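Local structure of sucrose 6(F)-phosphate phosphorylase (Thermoanaerobacterium thermosaccharolyticum DSM 571, 6S9V) at residues Lys166-Thr170 / Gln179-Asp183. The protein is a phosphorylase built on the alpha-amylase type of parallel eight-stranded beta/alpha barrel. Numbering follows the deposited sequence.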
ATOM      1  N   LYS A 166      -3.578  18.250 -25.430  1.00 33.39           N
ATOM      2  CA  LYS A 166      -4.059  17.677 -24.185  1.00 32.31           C
ATOM      3  C   LYS A 166      -3.698  16.203 -24.129  1.00 30.80           C
ATOM      4  O   LYS A 166      -3.806  15.490 -25.131  1.00 32.88           O
ATOM      5  CB  LYS A 166      -5.574  17.844 -24.065  1.00 35.39           C
ATOM      6  CG  LYS A 166      -6.019  19.281 -23.896  1.00 38.72           C
ATOM      7  CD  LYS A 166      -7.528  19.374 -23.743  1.00 42.11           C
ATOM      8  CE  LYS A 166      -7.947  20.754 -23.264  1.00 43.34           C
ATOM      9  NZ  LYS A 166      -7.978  21.732 -24.371  1.00 44.04           N
ATOM     10  N   VAL A 167      -3.227  15.762 -22.963  1.00 27.64           N
ATOM     11  CA  VAL A 167      -2.961  14.355 -22.705  1.00 25.88           C
ATOM     12  C   VAL A 167      -3.599  13.994 -21.371  1.00 24.42           C
ATOM     13  O   VAL A 167      -3.761  14.838 -20.483  1.00 24.22           O
ATOM     14  CB  VAL A 167      -1.454  14.008 -22.689  1.00 28.62           C
ATOM     15  CG1 VAL A 167      -0.820  14.340 -24.029  1.00 31.03           C
ATOM     16  CG2 VAL A 167      -0.754  14.730 -21.559  1.00 30.98           C
ATOM     17  N   TRP A 168      -3.955  12.724 -21.232  1.00 24.31           N
ATOM     18  CA  TRP A 168      -4.626  12.262 -20.029  1.00 24.50           C
ATOM     19  C   TRP A 168      -3.680  12.306 -18.834  1.00 23.44           C
ATOM     20  O   TRP A 168      -2.530  11.854 -18.908  1.00 24.09           O
ATOM     21  CB  TRP A 168      -5.154  10.845 -20.253  1.00 26.15           C
ATOM     22  CG  TRP A 168      -6.398  10.536 -19.492  1.00 27.78           C
ATOM     23  CD1 TRP A 168      -6.506   9.827 -18.330  1.00 27.65           C
ATOM     24  CD2 TRP A 168      -7.719  10.970 -19.824  1.00 30.69           C
ATOM     25  NE1 TRP A 168      -7.823   9.772 -17.931  1.00 28.75           N
ATOM     26  CE2 TRP A 168      -8.585  10.471 -18.831  1.00 30.90           C
ATOM     27  CE3 TRP A 168      -8.254  11.729 -20.870  1.00 35.78           C
ATOM     28  CZ2 TRP A 168      -9.962  10.700 -18.858  1.00 34.53           C
ATOM     29  CZ3 TRP A 168      -9.623  11.957 -20.894  1.00 40.56           C
ATOM     30  CH2 TRP A 168     -10.458  11.444 -19.891  1.00 38.87           C
ATOM     31  N   THR A 169      -4.177  12.855 -17.723  1.00 21.89           N
ATOM     32  CA  THR A 169      -3.429  12.912 -16.466  1.00 21.77           C
ATOM     33  C   THR A 169      -4.451  12.662 -15.359  1.00 21.93           C
ATOM     34  O   THR A 169      -5.166  13.583 -14.953  1.00 22.60           O
ATOM     35  CB  THR A 169      -2.705  14.245 -16.282  1.00 22.96           C
ATOM     36  OG1 THR A 169      -3.646  15.330 -16.267  1.00 23.67           O
ATOM     37  CG2 THR A 169      -1.713  14.467 -17.422  1.00 22.75           C
ATOM     38  N   THR A 170      -4.534  11.408 -14.903  1.00 21.08           N
ATOM     39  CA  THR A 170      -5.495  11.044 -13.865  1.00 21.97           C
ATOM     40  C   THR A 170      -5.198  11.761 -12.556  1.00 21.22           C
ATOM     41  O   THR A 170      -6.119  12.188 -11.854  1.00 21.50           O
ATOM     42  CB  THR A 170      -5.476   9.528 -13.645  1.00 24.09           C
ATOM     43  OG1 THR A 170      -5.959   8.862 -14.815  1.00 23.80           O
ATOM     44  CG2 THR A 170      -6.330   9.136 -12.448  1.00 27.28           C
ATOM     45  N   GLN A 179       2.333  14.080 -13.684  1.00 19.47           N
ATOM     46  CA  GLN A 179       2.108  12.651 -13.864  1.00 20.07           C
ATOM     47  C   GLN A 179       1.311  12.434 -15.144  1.00 21.45           C
ATOM     48  O   GLN A 179       0.109  12.725 -15.194  1.00 23.52           O
ATOM     49  CB  GLN A 179       1.388  12.071 -12.648  1.00 21.11           C
ATOM     50  CG  GLN A 179       2.235  12.076 -11.364  1.00 21.38           C
ATOM     51  CD  GLN A 179       1.389  11.976 -10.100  1.00 23.44           C
ATOM     52  OE1 GLN A 179       0.541  12.827  -9.841  1.00 26.26           O
ATOM     53  NE2 GLN A 179       1.637  10.948  -9.298  1.00 22.78           N
ATOM     54  N   ILE A 180       1.982  11.934 -16.179  1.00 20.85           N
ATOM     55  CA  ILE A 180       1.365  11.701 -17.480  1.00 21.28           C
ATOM     56  C   ILE A 180       0.961  10.236 -17.574  1.00 20.08           C
ATOM     57  O   ILE A 180       1.796   9.343 -17.383  1.00 19.27           O
ATOM     58  CB  ILE A 180       2.320  12.062 -18.630  1.00 22.57           C
ATOM     59  CG1 ILE A 180       2.924  13.459 -18.442  1.00 22.25           C
ATOM     60  CG2 ILE A 180       1.577  11.955 -19.964  1.00 24.17           C
ATOM     61  CD1 ILE A 180       1.906  14.556 -18.222  1.00 22.21           C
ATOM     62  N   ASP A 181      -0.303   9.983 -17.899  1.00 20.42           N
ATOM     63  CA  ASP A 181      -0.777   8.608 -17.977  1.00 21.73           C
ATOM     64  C   ASP A 181      -0.131   7.884 -19.154  1.00 22.58           C
ATOM     65  O   ASP A 181       0.053   8.454 -20.233  1.00 21.73           O
ATOM     66  CB  ASP A 181      -2.302   8.556 -18.115  1.00 22.11           C
ATOM     67  CG  ASP A 181      -3.022   8.767 -16.797  1.00 22.78           C
ATOM     68  OD1 ASP A 181      -2.579   9.619 -16.006  1.00 22.99           O
ATOM     69  OD2 ASP A 181      -4.060   8.102 -16.568  1.00 22.52           O
ATOM     70  N   LEU A 182       0.227   6.622 -18.923  1.00 22.46           N
ATOM     71  CA  LEU A 182       0.748   5.741 -19.956  1.00 22.37           C
ATOM     72  C   LEU A 182      -0.392   5.016 -20.656  1.00 22.86           C
ATOM     73  O   LEU A 182      -1.393   4.658 -20.029  1.00 22.54           O
ATOM     74  CB  LEU A 182       1.709   4.716 -19.355  1.00 21.72           C
ATOM     75  CG  LEU A 182       2.985   5.261 -18.710  1.00 23.17           C
ATOM     76  CD1 LEU A 182       3.679   4.178 -17.897  1.00 25.94           C
ATOM     77  CD2 LEU A 182       3.905   5.803 -19.783  1.00 23.36           C
ATOM     78  N   ASP A 183      -0.239   4.804 -21.959  1.00 23.02           N
ATOM     79  CA  ASP A 183      -1.199   4.018 -22.733  1.00 24.29           C
ATOM     80  C   ASP A 183      -0.742   2.563 -22.688  1.00 26.70           C
ATOM     81  O   ASP A 183       0.182   2.173 -23.406  1.00 28.07           O
ATOM     82  CB  ASP A 183      -1.291   4.532 -24.162  1.00 24.66           C
ATOM     83  CG  ASP A 183      -2.310   3.772 -24.993  1.00 26.76           C
ATOM     84  OD1 ASP A 183      -2.901   2.801 -24.482  1.00 27.55           O
ATOM     85  OD2 ASP A 183      -2.512   4.149 -26.160  1.00 27.79           O
TER
HETATM   86  O   HOH W   1      -1.478  10.399 -21.129  1.00 23.60           O
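Asp181 reaches across to Trp168 and Thr170, where strand 164-168 gives way to loop. Its CB packs 3.4 Å from Trp168 O, the atom that accepts a hydrogen bond from Asp181 N. CG lies anti to the carbonyl carbon (chi1 -79°), which carries the carboxylate to Thr170. There OD1 accepts a nearly straight bond from Thr170 N at 2.9 Å, arriving from above the carboxylate plane. OD2 accepts a hydrogen bond from Thr170 OG1 at 2.7 Å, on its syn side, and meets the indole edge, 3.5 Å from Trp168 CD1. Aspartate offers two acceptors on a short arm, and threonine answers with backbone N-H and hydroxyl; Lys218 adds a salt bridge to OD2, which would probably favour the charged form. The contact lies in the excursion between barrel strands 92-97 and 207-210, the position of domain B in the alpha-amylase family; residues 166-168 and 179-181 run at 82° to each other. A water donates to both Trp168 O and Asp181 O, tying the segments a second time. Beside it, branched side chains bring methyls together: Ile180 sets CG2 4.0 Å from Val167 CG2 and CD1 3.7 Å from Thr169 CG2, while Thr169 turns its hydroxyl to Ser154.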